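Local coordinates for SusD-like carbohydrate binding protein (Bacteroides vulgatus, PDB 3LEW) that probably binds carbohydrates at the outer membrane of its bacterium, as a member of the SusD family of nutrient-binding proteins, at residues Phe16-Thr19 with Gly20-Glu23; Glu108-Gln111 with Ala112-Asn115; Arg114-Ile117 with Lys118-Leu122; Tyr174-Ser177 with Ile178-Glu182; Lys199-Asn202 with Glu203-Leu206. All blocks are in the same frame, centred on the assembly; numbering follows the deposited sequence.

Contact 1: Phe16-Thr19 with Gly20-Glu23; sequences FGKT and GDAE
Asp21 reaches back from the first turn of helix 19-35 to the backbone of Lys18, the N-cap residue. Asp21 CB sits 3.3 Å from Lys18 O. CG then stands anti to its own carbonyl carbon (chi1 -64°), which turns the carboxylate back toward the backbone just ahead of the helix. There OD2 accepts the N-H of Lys18, with Asp21 OD2 to Lys18 N at 2.8 Å; the donor comes in on the anti side of the carboxylate, 22° out of its plane. Asp21 OD2 also lies 3.5 Å from Lys18 CB, while the lysine tail leads away and leaves NZ 4.7 Å from Asp21 OD2, near but not in contact.

Lys18 O in turn accepts from both Asp21 N and Ala22 N, with Ala22 N to Lys18 O at 3.3 Å. Phe16 lies against the same turn, its ring edge with CE1 4.2 Å from Ala22 CA. With alanine at Asp21, Lys18 N would probably lose its side-chain acceptor and the turn one of its ties, although Gly17 and Thr19 keep backbone bonds to Glu108. The carboxylate supplies one half of a capping box: the third helical residue accepts the N-H of the N-cap, but the lysine side chain makes no return bond. Its negative charge also sits at the helix N-terminus, where it probably interacts favourably with the helix dipole.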
loop_
_atom_site.group_PDB
_atom_site.type_symbol
_atom_site.label_atom_id
_atom_site.label_comp_id
_atom_site.label_asym_id
_atom_site.label_seq_id
_atom_site.Cartn_x
_atom_site.Cartn_y
_atom_site.Cartn_z
ATOM N N PHE A 16 2.802 23.529 22.822
ATOM C CA PHE A 16 4.041 22.750 23.156
ATOM C C PHE A 16 4.507 23.043 24.589
ATOM O O PHE A 16 4.369 24.185 25.065
ATOM C CB PHE A 16 5.190 23.076 22.172
ATOM C CG PHE A 16 5.124 22.288 20.868
ATOM C CD1 PHE A 16 5.154 20.880 20.874
ATOM C CD2 PHE A 16 5.056 22.956 19.635
ATOM C CE1 PHE A 16 5.100 20.156 19.680
ATOM C CE2 PHE A 16 4.998 22.226 18.428
ATOM C CZ PHE A 16 5.010 20.822 18.460
ATOM N N GLY A 17 5.088 22.028 25.243
ATOM C CA GLY A 17 5.604 22.139 26.595
ATOM C C GLY A 17 5.907 20.840 27.333
ATOM O O GLY A 17 6.905 20.751 28.038
ATOM N N LYS A 18 5.033 19.844 27.215
ATOM C CA LYS A 18 5.196 18.578 27.913
ATOM C C LYS A 18 5.197 17.466 26.883
ATOM O O LYS A 18 4.769 17.663 25.757
ATOM C CB LYS A 18 4.044 18.338 28.889
ATOM C CG LYS A 18 3.828 19.460 29.892
ATOM C CD LYS A 18 2.747 19.094 30.887
ATOM C CE LYS A 18 2.542 20.195 31.944
ATOM N NZ LYS A 18 2.365 21.529 31.259
ATOM N N THR A 19 5.729 16.313 27.262
ATOM C CA THR A 19 5.719 15.153 26.379
ATOM C C THR A 19 4.320 14.881 25.819
ATOM O O THR A 19 4.181 14.632 24.625
ATOM C CB THR A 19 6.302 13.882 27.071
ATOM O OG1 THR A 19 5.634 13.674 28.320
ATOM C CG2 THR A 19 7.860 14.027 27.301
ATOM N N GLY A 20 3.280 14.949 26.665
ATOM C CA GLY A 20 1.888 14.732 26.212
ATOM C C GLY A 20 1.481 15.660 25.055
ATOM O O GLY A 20 0.712 15.277 24.162
ATOM N N ASP A 21 2.008 16.887 25.088
ATOM C CA ASP A 21 1.701 17.922 24.103
ATOM C C ASP A 21 2.318 17.549 22.756
ATOM O O ASP A 21 1.690 17.729 21.716
ATOM C CB ASP A 21 2.246 19.323 24.531
ATOM C CG ASP A 21 1.612 19.859 25.782
ATOM O OD1 ASP A 21 0.376 19.748 25.909
ATOM O OD2 ASP A 21 2.336 20.399 26.668
ATOM N N ALA A 22 3.535 16.997 22.781
ATOM C CA ALA A 22 4.195 16.529 21.562
ATOM C C ALA A 22 3.429 15.345 20.990
ATOM O O ALA A 22 3.178 15.262 19.781
ATOM C CB ALA A 22 5.635 16.151 21.851
ATOM N N GLU A 23 3.043 14.424 21.853
ATOM C CA GLU A 23 2.288 13.268 21.397
ATOM C C GLU A 23 0.967 13.693 20.759
ATOM O O GLU A 23 0.531 13.082 19.754
ATOM C CB GLU A 23 2.071 12.292 22.552
ATOM C CG GLU A 23 1.238 11.088 22.176
ATOM C CD GLU A 23 1.536 9.878 23.054
ATOM O OE1 GLU A 23 1.301 9.918 24.267
ATOM O OE2 GLU A 23 1.981 8.861 22.524
#

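Contact 2: Glu108-Gln111 with Ala112-Asn115; sequences EGTQ and ADRN
Arg114 folds back over the start of helix 111-135 and takes hold of Gln111 side-on. Its NE and NH2 both point at one oxygen, Gln111 OE1, which lies in the guanidinium plane; Arg114 NH2 is the closer, 2.9 Å from Gln111 OE1. Both nitrogens come from the same face of the amide, and the two flat groups stand 64° apart. A bend at chi3 (-67°) swings the guanidinium over the backbone, where Thr110 O lies under the centre of one face, 3.8 Å from the plane. Arg114 NH1 reaches Gly109 O at 2.9 Å from above the carbonyl plane and also bonds to Ala107 O. The other end of the Gln111 amide is used as well: NE2 donates to Asn115 OD1 at 2.8 Å, one turn further on.

At the N-cap, Thr110 OG1 accepts from Asp113 N at 3.0 Å. This close-knit part gives way to water at its margins. Water 1 joins Gly109 O to Arg114 NH2, water 2 joins Thr110 N to Asp113 OD2, and water 3 accepts from Gln111 NE2 and, weakly, from Arg114 NE. Gly109 has backbone angles that would jam a side chain against the preceding carbonyl oxygen. The cationic guanidinium is thus spread over neutral carbonyl oxygens and water, and its bonds to Gly109 O and Ala107 O tie the loop to the first turn without a salt bridge between the two segments.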
loop_
_atom_site.group_PDB
_atom_site.type_symbol
_atom_site.label_atom_id
_atom_site.label_comp_id
_atom_site.label_asym_id
_atom_site.label_seq_id
_atom_site.Cartn_x
_atom_site.Cartn_y
_atom_site.Cartn_z
ATOM N N GLU A 108 8.820 18.674 28.971
ATOM C CA GLU A 108 8.766 18.195 30.371
ATOM C C GLU A 108 8.146 16.790 30.432
ATOM O O GLU A 108 7.098 16.548 29.833
ATOM C CB GLU A 108 7.960 19.163 31.236
ATOM C CG GLU A 108 7.669 18.641 32.643
ATOM C CD GLU A 108 6.827 19.604 33.474
ATOM O OE1 GLU A 108 6.807 20.818 33.146
ATOM O OE2 GLU A 108 6.205 19.152 34.472
ATOM N N GLY A 109 8.800 15.881 31.144
ATOM C CA GLY A 109 8.378 14.488 31.210
ATOM C C GLY A 109 9.568 13.612 31.516
ATOM O O GLY A 109 10.611 14.110 31.951
ATOM N N THR A 110 9.418 12.314 31.283
ATOM C CA THR A 110 10.492 11.352 31.472
ATOM C C THR A 110 11.388 11.284 30.236
ATOM O O THR A 110 10.951 11.509 29.101
ATOM C CB THR A 110 9.989 9.959 31.789
ATOM O OG1 THR A 110 9.289 9.393 30.661
ATOM C CG2 THR A 110 9.050 9.991 33.058
ATOM N N GLN A 111 12.638 10.915 30.450
ATOM C CA GLN A 111 13.544 10.706 29.330
ATOM C C GLN A 111 13.075 9.533 28.483
ATOM O O GLN A 111 13.209 9.566 27.238
ATOM C CB GLN A 111 14.985 10.486 29.800
ATOM C CG GLN A 111 16.003 10.465 28.673
ATOM C CD GLN A 111 16.044 11.764 27.951
ATOM O OE1 GLN A 111 16.131 12.817 28.588
ATOM N NE2 GLN A 111 16.038 11.718 26.612
ATOM N N ALA A 112 12.508 8.506 29.123
ATOM C CA ALA A 112 11.889 7.395 28.378
ATOM C C ALA A 112 10.849 7.883 27.375
ATOM O O ALA A 112 10.890 7.508 26.189
ATOM C CB ALA A 112 11.248 6.382 29.332
ATOM N N ASP A 113 9.928 8.724 27.836
ATOM C CA ASP A 113 8.898 9.274 26.950
ATOM C C ASP A 113 9.470 10.194 25.880
ATOM O O ASP A 113 9.066 10.100 24.732
ATOM C CB ASP A 113 7.818 9.984 27.735
ATOM C CG ASP A 113 6.935 8.999 28.501
ATOM O OD1 ASP A 113 6.905 7.806 28.101
ATOM O OD2 ASP A 113 6.244 9.429 29.452
ATOM N N ARG A 114 10.450 11.028 26.236
ATOM C CA ARG A 114 11.077 11.827 25.197
ATOM C C ARG A 114 11.691 10.939 24.119
ATOM O O ARG A 114 11.530 11.216 22.917
ATOM C CB ARG A 114 12.122 12.798 25.756
ATOM C CG ARG A 114 11.539 14.056 26.434
ATOM C CD ARG A 114 12.604 15.098 26.831
ATOM N NE ARG A 114 13.448 14.581 27.884
ATOM C CZ ARG A 114 13.127 14.605 29.182
ATOM N NH1 ARG A 114 12.010 15.182 29.606
ATOM N NH2 ARG A 114 13.934 14.061 30.070
ATOM N N ASN A 115 12.435 9.900 24.512
ATOM C CA ASN A 115 13.068 9.031 23.500
ATOM C C ASN A 115 12.044 8.355 22.609
ATOM O O ASN A 115 12.173 8.346 21.376
ATOM C CB ASN A 115 13.948 7.950 24.148
ATOM C CG ASN A 115 15.183 8.493 24.837
ATOM O OD1 ASN A 115 15.558 9.660 24.714
ATOM N ND2 ASN A 115 15.826 7.611 25.606
HETATM O O HOH W 1 13.477 14.571 32.865
HETATM O O HOH W 2 6.619 11.950 30.241
HETATM O O HOH W 3 15.673 14.418 25.518
#

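Contact 3: Arg114-Ile117 with Lys118-Leu122; sequences RNRI and KGQAL
Arg116 and Gln120, one helical turn apart, meet with their flat ends nearly perpendicular, the guanidinium and amide planes standing 84° apart. Arg116 NH1 donates to Gln120 OE1 at 2.9 Å, and the bond is fairly straight, with an N-H...O angle of 160°. The oxygen lies in the guanidinium plane, whereas seen from the amide the donor is tilted 30° from the carbonyl plane. Arg116 leaves the helix with CG anti to the backbone N and then bends at chi2 and chi3, which lays Arg116 CD against the amide, 3.3 Å from Gln120 OE1. Ile117 CG1 lies 3.6 Å above one guanidinium face, toward its rim.

Here helix 111-135 packs against helix 19-35 and is bonded to the loop ahead of helix 202-215, in the helical part of the SusD-like fold. Arg116 NH1 also forms a salt bridge with Glu23 of helix 19-35, and Gln120 NE2 is bonded to Ile200 O and to Tyr192 OH. The amide of buried Gln120 is therefore engaged at both ends. Beneath these side chains the helical backbone bonds run on, including Gln120 N to Arg116 O and Ala121 N to Ile117 O. The methyl group of Ala121 stands 3.6 Å from Ile117 O and touches Val100 and Leu101 of helix 81-103.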
loop_
_atom_site.group_PDB
_atom_site.type_symbol
_atom_site.label_atom_id
_atom_site.label_comp_id
_atom_site.label_asym_id
_atom_site.label_seq_id
_atom_site.Cartn_x
_atom_site.Cartn_y
_atom_site.Cartn_z
ATOM N N ARG A 114 10.450 11.028 26.236
ATOM C CA ARG A 114 11.077 11.827 25.197
ATOM C C ARG A 114 11.691 10.939 24.119
ATOM O O ARG A 114 11.530 11.216 22.917
ATOM C CB ARG A 114 12.122 12.798 25.756
ATOM C CG ARG A 114 11.539 14.056 26.434
ATOM C CD ARG A 114 12.604 15.098 26.831
ATOM N NE ARG A 114 13.448 14.581 27.884
ATOM C CZ ARG A 114 13.127 14.605 29.182
ATOM N NH1 ARG A 114 12.010 15.182 29.606
ATOM N NH2 ARG A 114 13.934 14.061 30.070
ATOM N N ASN A 115 12.435 9.900 24.512
ATOM C CA ASN A 115 13.068 9.031 23.500
ATOM C C ASN A 115 12.044 8.355 22.609
ATOM O O ASN A 115 12.173 8.346 21.376
ATOM C CB ASN A 115 13.948 7.950 24.148
ATOM C CG ASN A 115 15.183 8.493 24.837
ATOM O OD1 ASN A 115 15.558 9.660 24.714
ATOM N ND2 ASN A 115 15.826 7.611 25.606
ATOM N N ARG A 116 11.009 7.787 23.230
ATOM C CA ARG A 116 10.007 7.006 22.520
ATOM C C ARG A 116 9.192 7.867 21.558
ATOM O O ARG A 116 8.947 7.449 20.411
ATOM C CB ARG A 116 9.115 6.294 23.531
ATOM C CG ARG A 116 8.088 5.377 22.927
ATOM C CD ARG A 116 6.745 6.066 22.772
ATOM N NE ARG A 116 6.197 6.514 24.043
ATOM C CZ ARG A 116 5.110 7.265 24.168
ATOM N NH1 ARG A 116 4.411 7.646 23.103
ATOM N NH2 ARG A 116 4.713 7.619 25.388
ATOM N N ILE A 117 8.795 9.062 22.013
ATOM C CA ILE A 117 8.067 10.013 21.175
ATOM C C ILE A 117 8.932 10.506 19.987
ATOM O O ILE A 117 8.472 10.530 18.822
ATOM C CB ILE A 117 7.507 11.190 21.980
ATOM C CG1 ILE A 117 6.425 10.684 22.954
ATOM C CG2 ILE A 117 6.890 12.264 21.040
ATOM C CD1 ILE A 117 6.043 11.671 23.997
ATOM N N LYS A 118 10.194 10.819 20.276
ATOM C CA LYS A 118 11.141 11.178 19.208
ATOM C C LYS A 118 11.258 10.053 18.182
ATOM O O LYS A 118 11.201 10.288 16.961
ATOM C CB LYS A 118 12.493 11.485 19.824
ATOM C CG LYS A 118 13.577 11.895 18.827
ATOM C CD LYS A 118 14.850 12.228 19.538
ATOM C CE LYS A 118 15.877 12.729 18.553
ATOM N NZ LYS A 118 17.113 13.282 19.235
ATOM N N GLY A 119 11.352 8.807 18.660
ATOM C CA GLY A 119 11.403 7.655 17.774
ATOM C C GLY A 119 10.165 7.486 16.909
ATOM O O GLY A 119 10.243 7.190 15.721
ATOM N N GLN A 120 9.009 7.706 17.514
ATOM C CA GLN A 120 7.770 7.592 16.788
ATOM C C GLN A 120 7.645 8.676 15.660
ATOM O O GLN A 120 7.142 8.390 14.560
ATOM C CB GLN A 120 6.577 7.625 17.740
ATOM C CG GLN A 120 6.414 6.332 18.567
ATOM C CD GLN A 120 5.328 6.409 19.604
ATOM O OE1 GLN A 120 5.125 7.466 20.255
ATOM N NE2 GLN A 120 4.656 5.261 19.831
ATOM N N ALA A 121 8.079 9.891 15.961
ATOM C CA ALA A 121 8.112 10.986 14.990
ATOM C C ALA A 121 9.059 10.691 13.840
ATOM O O ALA A 121 8.708 10.879 12.682
ATOM C CB ALA A 121 8.461 12.321 15.687
ATOM N N LEU A 122 10.226 10.144 14.153
ATOM C CA LEU A 122 11.187 9.739 13.109
ATOM C C LEU A 122 10.669 8.600 12.255
ATOM O O LEU A 122 10.876 8.601 11.041
ATOM C CB LEU A 122 12.534 9.339 13.761
ATOM C CG LEU A 122 13.434 10.485 14.277
ATOM C CD1 LEU A 122 14.552 9.950 15.248
ATOM C CD2 LEU A 122 14.069 11.288 13.092
#

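Contact 4: Tyr174-Ser177 with Ile178-Glu182; sequences YAQS and INDLE
The amide of Gln176 and the carboxylate of Asp180 approach at an angle, their planes 61° apart, with neither group lying flat on the other. Gln176 NE2 comes 2.9 Å from Asp180 OD1, but the bond is weak, its N-H...O angle only 122°. CG of Gln176 leaves anti to the backbone N, and the bend at chi2 (65°) brings the amide round toward the next turn. Asp180 keeps its carboxylate close to the helix, with CG 3.3 Å from Gln176 O. Its stronger partner is Arg125 of helix 111-135, which forms a salt bridge to the same OD1 and probably does more to fix the carboxylate than the glutamine does.

This is an i to i+4 pair on helix 170-187, which packs against helices 111-135 and 202-215 in the helical part of this SusD-family protein. The buried flank of the helix carries Ser177, whose OG is bonded to Gly126 O. Leu181 reaches back to it, CD1 lying 3.7 Å from Ser177 OG, and extends on to Ile208 and Leu209 of helix 202-215. Ile178 lays CG1 against the carbonyl of the preceding turn, 3.5 Å from Tyr174 O. Tyr174 O also accepts Ile178 N at 3.0 Å, while the Tyr174 side chain touches Ala133 and Ser134 of helix 111-135.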
loop_
_atom_site.group_PDB
_atom_site.type_symbol
_atom_site.label_atom_id
_atom_site.label_comp_id
_atom_site.label_asym_id
_atom_site.label_seq_id
_atom_site.Cartn_x
_atom_site.Cartn_y
_atom_site.Cartn_z
ATOM N N TYR A 174 15.361 7.476 -0.417
ATOM C CA TYR A 174 15.465 6.148 0.239
ATOM C C TYR A 174 16.422 6.177 1.456
ATOM O O TYR A 174 16.092 5.626 2.509
ATOM C CB TYR A 174 15.835 5.039 -0.753
ATOM C CG TYR A 174 14.659 4.387 -1.456
ATOM C CD1 TYR A 174 13.686 3.686 -0.740
ATOM C CD2 TYR A 174 14.576 4.402 -2.837
ATOM C CE1 TYR A 174 12.617 3.087 -1.360
ATOM C CE2 TYR A 174 13.499 3.794 -3.488
ATOM C CZ TYR A 174 12.549 3.114 -2.740
ATOM O OH TYR A 174 11.484 2.492 -3.343
ATOM N N ALA A 175 17.598 6.800 1.334
ATOM C CA ALA A 175 18.568 6.834 2.410
ATOM C C ALA A 175 18.006 7.596 3.633
ATOM O O ALA A 175 18.245 7.219 4.774
ATOM C CB ALA A 175 19.920 7.440 1.941
ATOM N N GLN A 176 17.255 8.666 3.358
ATOM C CA GLN A 176 16.608 9.462 4.402
ATOM C C GLN A 176 15.580 8.610 5.138
ATOM O O GLN A 176 15.566 8.593 6.354
ATOM C CB GLN A 176 15.921 10.707 3.794
ATOM C CG GLN A 176 15.251 11.646 4.816
ATOM C CD GLN A 176 16.261 12.274 5.742
ATOM O OE1 GLN A 176 17.272 12.823 5.277
ATOM N NE2 GLN A 176 16.025 12.188 7.055
ATOM N N SER A 177 14.775 7.864 4.404
ATOM C CA SER A 177 13.774 6.984 5.021
ATOM C C SER A 177 14.429 5.967 5.948
ATOM O O SER A 177 14.080 5.840 7.148
ATOM C CB SER A 177 12.988 6.265 3.932
ATOM O OG SER A 177 12.053 5.350 4.467
ATOM N N ILE A 178 15.414 5.254 5.410
ATOM C CA ILE A 178 16.112 4.217 6.155
ATOM C C ILE A 178 16.822 4.816 7.367
ATOM O O ILE A 178 16.702 4.264 8.475
ATOM C CB ILE A 178 17.038 3.425 5.267
ATOM C CG1 ILE A 178 16.226 2.605 4.246
ATOM C CG2 ILE A 178 17.952 2.481 6.065
ATOM C CD1 ILE A 178 17.072 2.075 3.079
ATOM N N ASN A 179 17.485 5.971 7.204
ATOM C CA ASN A 179 18.148 6.579 8.344
ATOM C C ASN A 179 17.204 6.990 9.469
ATOM O O ASN A 179 17.506 6.749 10.657
ATOM C CB ASN A 179 18.984 7.760 7.923
ATOM C CG ASN A 179 19.999 8.133 8.960
ATOM O OD1 ASN A 179 20.986 7.392 9.209
ATOM N ND2 ASN A 179 19.802 9.288 9.569
ATOM N N ASP A 180 16.076 7.599 9.111
ATOM C CA ASP A 180 15.048 7.965 10.090
ATOM C C ASP A 180 14.558 6.738 10.841
ATOM O O ASP A 180 14.412 6.778 12.056
ATOM C CB ASP A 180 13.838 8.626 9.397
ATOM C CG ASP A 180 14.086 10.060 8.945
ATOM O OD1 ASP A 180 15.163 10.628 9.283
ATOM O OD2 ASP A 180 13.169 10.608 8.230
ATOM N N LEU A 181 14.287 5.659 10.120
ATOM C CA LEU A 181 13.766 4.437 10.718
ATOM C C LEU A 181 14.834 3.701 11.597
ATOM O O LEU A 181 14.513 3.176 12.684
ATOM C CB LEU A 181 13.237 3.526 9.615
ATOM C CG LEU A 181 11.904 3.997 8.997
ATOM C CD1 LEU A 181 11.705 3.419 7.586
ATOM C CD2 LEU A 181 10.705 3.649 9.872
ATOM N N GLU A 182 16.114 3.775 11.199
ATOM C CA GLU A 182 17.167 3.163 12.001
ATOM C C GLU A 182 17.353 3.975 13.271
ATOM O O GLU A 182 17.635 3.407 14.318
ATOM C CB GLU A 182 18.509 3.027 11.225
ATOM C CG GLU A 182 18.410 1.952 10.141
ATOM C CD GLU A 182 19.662 1.778 9.345
ATOM O OE1 GLU A 182 20.451 2.773 9.223
ATOM O OE2 GLU A 182 19.886 0.633 8.883
#

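Contact 5: Lys199-Asn202 with Glu203-Leu206; sequences KIDN and EVVL
Ile200 pushes its CG2 methyl against Val205, 3.5 Å from Val205 CG2, tighter than usual for two carbons; the same methyl is 4.1 Å from Val204 CG1. Its side chain crosses both valines at about a right angle, and the CG2 branch does the touching. Val205 CG2 also lies 3.3 Å from Asp201 O. Beside this apolar patch Asp201 caps the helix. A chi1 of 67° sets Asp201 CG between backbone N and carbonyl carbon and turns OD1 onto the helix end, where Asp201 OD1 accepts Val204 N at 3.0 Å, nearly along the C-O direction.

This is the N-cap of helix 202-215, with Asp201 O also accepting from Val205 N; the loop leading into it follows helix 170-187. The outer oxygen, OD2, is held by a salt bridge to Arg194 and by water 4, which also donates to Glu203 OE1. Water and arginine probably ease the closeness of Asp201 OD2 and Glu203 OE1, 5.0 Å apart. A leucine at the Asp201 position would probably leave Val204 N without its capping acceptor and Arg194 without this carboxylate. The Ile200 side chain also touches Trp256 of strand 254-258.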
loop_
_atom_site.group_PDB
_atom_site.type_symbol
_atom_site.label_atom_id
_atom_site.label_comp_id
_atom_site.label_asym_id
_atom_site.label_seq_id
_atom_site.Cartn_x
_atom_site.Cartn_y
_atom_site.Cartn_z
ATOM N N LYS A 199 -0.357 2.728 16.540
ATOM C CA LYS A 199 0.812 3.285 17.224
ATOM C C LYS A 199 2.069 2.522 16.809
ATOM O O LYS A 199 2.028 1.331 16.527
ATOM C CB LYS A 199 0.648 3.179 18.738
ATOM C CG LYS A 199 -0.439 4.060 19.309
ATOM C CD LYS A 199 -0.009 5.548 19.178
ATOM C CE LYS A 199 -0.296 6.379 20.415
ATOM N NZ LYS A 199 0.704 7.506 20.596
ATOM N N ILE A 200 3.171 3.235 16.683
ATOM C CA ILE A 200 4.430 2.651 16.252
ATOM C C ILE A 200 5.245 2.169 17.461
ATOM O O ILE A 200 5.628 2.950 18.323
ATOM C CB ILE A 200 5.254 3.722 15.443
ATOM C CG1 ILE A 200 4.453 4.206 14.240
ATOM C CG2 ILE A 200 6.631 3.179 15.084
ATOM C CD1 ILE A 200 5.180 5.282 13.439
ATOM N N ASP A 201 5.554 0.883 17.511
ATOM C CA ASP A 201 6.428 0.317 18.525
ATOM C C ASP A 201 7.638 -0.303 17.810
ATOM O O ASP A 201 7.856 -0.054 16.613
ATOM C CB ASP A 201 5.709 -0.683 19.444
ATOM C CG ASP A 201 5.274 -1.945 18.736
ATOM O OD1 ASP A 201 5.476 -2.030 17.486
ATOM O OD2 ASP A 201 4.665 -2.843 19.414
ATOM N N ASN A 202 8.474 -0.995 18.567
ATOM C CA ASN A 202 9.688 -1.599 17.999
ATOM C C ASN A 202 9.342 -2.513 16.826
ATOM O O ASN A 202 10.000 -2.439 15.815
ATOM C CB ASN A 202 10.509 -2.298 19.096
ATOM C CG ASN A 202 11.918 -2.777 18.596
ATOM O OD1 ASN A 202 12.925 -2.051 18.711
ATOM N ND2 ASN A 202 11.962 -3.958 18.071
ATOM N N GLU A 203 8.335 -3.366 16.963
ATOM C CA GLU A 203 7.947 -4.268 15.877
ATOM C C GLU A 203 7.535 -3.526 14.599
ATOM O O GLU A 203 7.911 -3.912 13.482
ATOM C CB GLU A 203 6.839 -5.220 16.348
ATOM C CG GLU A 203 6.372 -6.129 15.239
ATOM C CD GLU A 203 5.319 -7.137 15.652
ATOM O OE1 GLU A 203 4.842 -7.082 16.787
ATOM O OE2 GLU A 203 4.971 -7.979 14.811
ATOM N N VAL A 204 6.735 -2.472 14.758
ATOM C CA VAL A 204 6.302 -1.667 13.622
ATOM C C VAL A 204 7.510 -1.075 12.919
ATOM O O VAL A 204 7.620 -1.167 11.699
ATOM C CB VAL A 204 5.270 -0.571 13.980
ATOM C CG1 VAL A 204 4.909 0.301 12.726
ATOM C CG2 VAL A 204 3.979 -1.174 14.591
ATOM N N VAL A 205 8.460 -0.514 13.691
ATOM C CA VAL A 205 9.693 0.026 13.085
ATOM C C VAL A 205 10.466 -1.060 12.288
ATOM O O VAL A 205 10.894 -0.812 11.168
ATOM C CB VAL A 205 10.585 0.698 14.120
ATOM C CG1 VAL A 205 11.889 1.200 13.452
ATOM C CG2 VAL A 205 9.842 1.902 14.802
ATOM N N LEU A 206 10.645 -2.250 12.862
ATOM C CA LEU A 206 11.329 -3.322 12.167
ATOM C C LEU A 206 10.612 -3.624 10.847
ATOM O O LEU A 206 11.263 -3.873 9.822
ATOM C CB LEU A 206 11.383 -4.606 13.033
ATOM C CG LEU A 206 12.358 -4.595 14.219
ATOM C CD1 LEU A 206 12.122 -5.828 15.086
ATOM C CD2 LEU A 206 13.855 -4.539 13.702
HETATM O O HOH W 4 3.438 -5.054 18.387
#

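How the contacts relate
Along the chain the contacts come in numerical order. Contacts 2 and 3 overlap on helix 111-135, sharing Arg114 and Asn115, with centres about 9 Å apart. Contact 1, at the start of helix 19-35, touches contact 2 through Glu108 and sends Glu23 to both Arg116 of contact 3 and Lys199 of contact 5. Gln120 joins contact 3 to contact 5 as well. Contact 4, on helix 170-187, packs on contacts 3 and 5 but stays about 25 Å from contact 1, centre to centre. The starts of helices 19-35, 111-135 and 202-215 are thus linked by polar bonds, with helix 170-187 packed alongside.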